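Local coordinates for protein 3',5'-cyclic-nucleotide phosphodiesterase 1 (Saccharomyces cerevisiae, PDB 4OJV) that belongs to the class-II cyclic-nucleotide phosphodiesterases of the metallo-hydrolase/oxidoreductase clan and carries a pair of zinc ions, at residues P176-T179 against K185-L188. Sequence-based numbering, arbitrary orientation.
Sequences PDLT and KLKL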
ATOM      1  N   PRO A 176     -13.741   3.835  -6.917  1.00 10.14           N
ATOM      2  CA  PRO A 176     -15.189   3.765  -7.137  1.00 10.58           C
ATOM      3  C   PRO A 176     -15.939   4.117  -5.859  1.00 10.89           C
ATOM      4  O   PRO A 176     -15.508   3.750  -4.753  1.00 11.60           O
ATOM      5  CB  PRO A 176     -15.403   2.298  -7.513  1.00 12.28           C
ATOM      6  CG  PRO A 176     -14.129   1.936  -8.217  1.00 13.64           C
ATOM      7  CD  PRO A 176     -13.065   2.608  -7.386  1.00 11.60           C
ATOM      8  N   ASP A 177     -17.043   4.851  -6.005  1.00 11.26           N
ATOM      9  CA  ASP A 177     -17.789   5.296  -4.840  1.00 11.58           C
ATOM     10  C   ASP A 177     -18.678   4.163  -4.323  1.00 12.42           C
ATOM     11  O   ASP A 177     -19.888   4.108  -4.575  1.00 12.73           O
ATOM     12  CB  ASP A 177     -18.599   6.560  -5.136  1.00 12.37           C
ATOM     13  CG  ASP A 177     -19.283   7.108  -3.899  1.00 14.00           C
ATOM     14  OD1 ASP A 177     -19.220   6.450  -2.828  1.00 14.56           O
ATOM     15  OD2 ASP A 177     -19.884   8.202  -4.010  1.00 14.82           O
ATOM     16  N   LEU A 178     -18.066   3.264  -3.560  1.00 12.66           N
ATOM     17  CA  LEU A 178     -18.766   2.091  -3.049  1.00 13.45           C
ATOM     18  C   LEU A 178     -19.836   2.481  -2.051  1.00 13.53           C
ATOM     19  O   LEU A 178     -20.775   1.717  -1.845  1.00 15.28           O
ATOM     20  CB  LEU A 178     -17.790   1.090  -2.428  1.00 14.75           C
ATOM     21  CG  LEU A 178     -16.681   0.599  -3.361  1.00 16.01           C
ATOM     22  CD1 LEU A 178     -15.826  -0.432  -2.642  1.00 17.08           C
ATOM     23  CD2 LEU A 178     -17.233   0.039  -4.661  1.00 18.16           C
ATOM     24  N   THR A 179     -19.729   3.664  -1.453  1.00 13.24           N
ATOM     25  CA  THR A 179     -20.776   4.123  -0.533  1.00 14.98           C
ATOM     26  C   THR A 179     -22.099   4.440  -1.242  1.00 14.89           C
ATOM     27  O   THR A 179     -23.148   4.452  -0.600  1.00 16.35           O
ATOM     28  CB  THR A 179     -20.342   5.335   0.318  1.00 17.46           C
ATOM     29  OG1 THR A 179     -20.390   6.544  -0.454  1.00 17.53           O
ATOM     30  CG2 THR A 179     -18.938   5.128   0.884  1.00 18.69           C
ATOM     31  N   LYS A 185     -23.217  -1.883   1.507  1.00 15.80           N
ATOM     32  CA  LYS A 185     -22.264  -2.820   2.103  1.00 16.62           C
ATOM     33  C   LYS A 185     -21.019  -2.111   2.651  1.00 14.79           C
ATOM     34  O   LYS A 185     -20.284  -2.689   3.454  1.00 15.31           O
ATOM     35  CB  LYS A 185     -21.864  -3.898   1.086  1.00 18.64           C
ATOM     36  CG  LYS A 185     -22.976  -4.861   0.673  1.00 22.54           C
ATOM     37  CD  LYS A 185     -22.435  -5.989  -0.200  1.00 25.02           C
ATOM     38  CE  LYS A 185     -23.525  -6.626  -1.055  1.00 29.42           C
ATOM     39  NZ  LYS A 185     -23.035  -7.825  -1.797  1.00 35.48           N
ATOM     40  N   LEU A 186     -20.782  -0.880   2.201  1.00 13.58           N
ATOM     41  CA  LEU A 186     -19.760  -0.010   2.774  1.00 12.98           C
ATOM     42  C   LEU A 186     -20.411   1.303   3.156  1.00 12.54           C
ATOM     43  O   LEU A 186     -21.021   1.954   2.308  1.00 14.46           O
ATOM     44  CB  LEU A 186     -18.614   0.242   1.793  1.00 14.56           C
ATOM     45  CG  LEU A 186     -17.396   0.964   2.389  1.00 14.78           C
ATOM     46  CD1 LEU A 186     -16.725   0.145   3.492  1.00 17.25           C
ATOM     47  CD2 LEU A 186     -16.390   1.298   1.302  1.00 17.81           C
ATOM     48  N   LYS A 187     -20.300   1.679   4.426  1.00 12.77           N
ATOM     49  CA  LYS A 187     -20.911   2.901   4.942  1.00 13.94           C
ATOM     50  C   LYS A 187     -19.886   3.788   5.620  1.00 13.00           C
ATOM     51  O   LYS A 187     -18.952   3.284   6.238  1.00 14.02           O
ATOM     52  CB  LYS A 187     -21.994   2.560   5.967  1.00 16.24           C
ATOM     53  CG  LYS A 187     -23.237   1.911   5.385  1.00 20.01           C
ATOM     54  CD  LYS A 187     -24.279   1.721   6.478  1.00 24.17           C
ATOM     55  CE  LYS A 187     -25.469   0.908   5.995  1.00 25.58           C
ATOM     56  NZ  LYS A 187     -25.134  -0.537   5.855  1.00 29.74           N
ATOM     57  N   LEU A 188     -20.066   5.100   5.506  1.00 13.24           N
ATOM     58  CA  LEU A 188     -19.291   6.096   6.254  1.00 13.23           C
ATOM     59  C   LEU A 188     -20.168   6.687   7.345  1.00 13.23           C
ATOM     60  O   LEU A 188     -21.285   7.141   7.057  1.00 16.26           O
ATOM     61  CB  LEU A 188     -18.828   7.227   5.333  1.00 15.34           C
ATOM     62  CG  LEU A 188     -17.767   6.923   4.276  1.00 16.37           C
ATOM     63  CD1 LEU A 188     -17.644   8.058   3.276  1.00 19.07           C
ATOM     64  CD2 LEU A 188     -16.420   6.700   4.939  1.00 18.94           C
TER
HETATM   65  O   HOH W   1     -23.152   3.716   2.097  1.00 17.11           O
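Thr179 meets Leu186 backbone first: the CA-H of Thr179 points at the carbonyl O of Leu186, with CA 3.6 Å from O and 160° at the hydrogen. No direct hydrogen bond joins 176-179 to 185-188. One water does the joining instead, giving a hydrogen to Thr179 O and another to Leu186 O, 2.8 Å from each, so the Leu186 carbonyl receives both the water and the weaker C-H contact. Next to this polar strip the contact turns greasy. Methyl CD2 of Leu186 reaches CB of Leu178 at 4.0 Å; CG is anti to the backbone N (chi1 -171°), which brings CD2 up to Leu178. Farther along the strand, CG2 of Thr179 rests against CG and CD1 of Leu188, 4.0 Å from CD1, the two side chains set at a slant to each other.

The threonine's rotation is consistent with the bonds to its hydroxyl. Its OG1 donates to the syn lone pair of Asp177 OD1 over 2.6 Å, and Gln166 on helix 159-169 bonds the same hydroxyl. With chi1 at 77°, OG1 is placed within bonding distance of Asp177 while CG2 stays on the leucine side. Asp177, the centre of an inverse gamma turn, is tied through its N to Asp172. Strand 186-190 is the last strand of its mixed sheet within this chain, hydrogen-bonded to strand 153-157, and Leu188 also packs on Ile162 and Leu165 of the helix. Across the dimer interface, Pro176 and Asp177 pack respectively on His130, a zinc ligand, and Lys218 of the second subunit.

The loop therefore lies against the strand without joining its sheet: methyl packing, a C-H contact and a shared water hold it, while the conventional side-chain bonds shape the loop and tie it to helix 159-169.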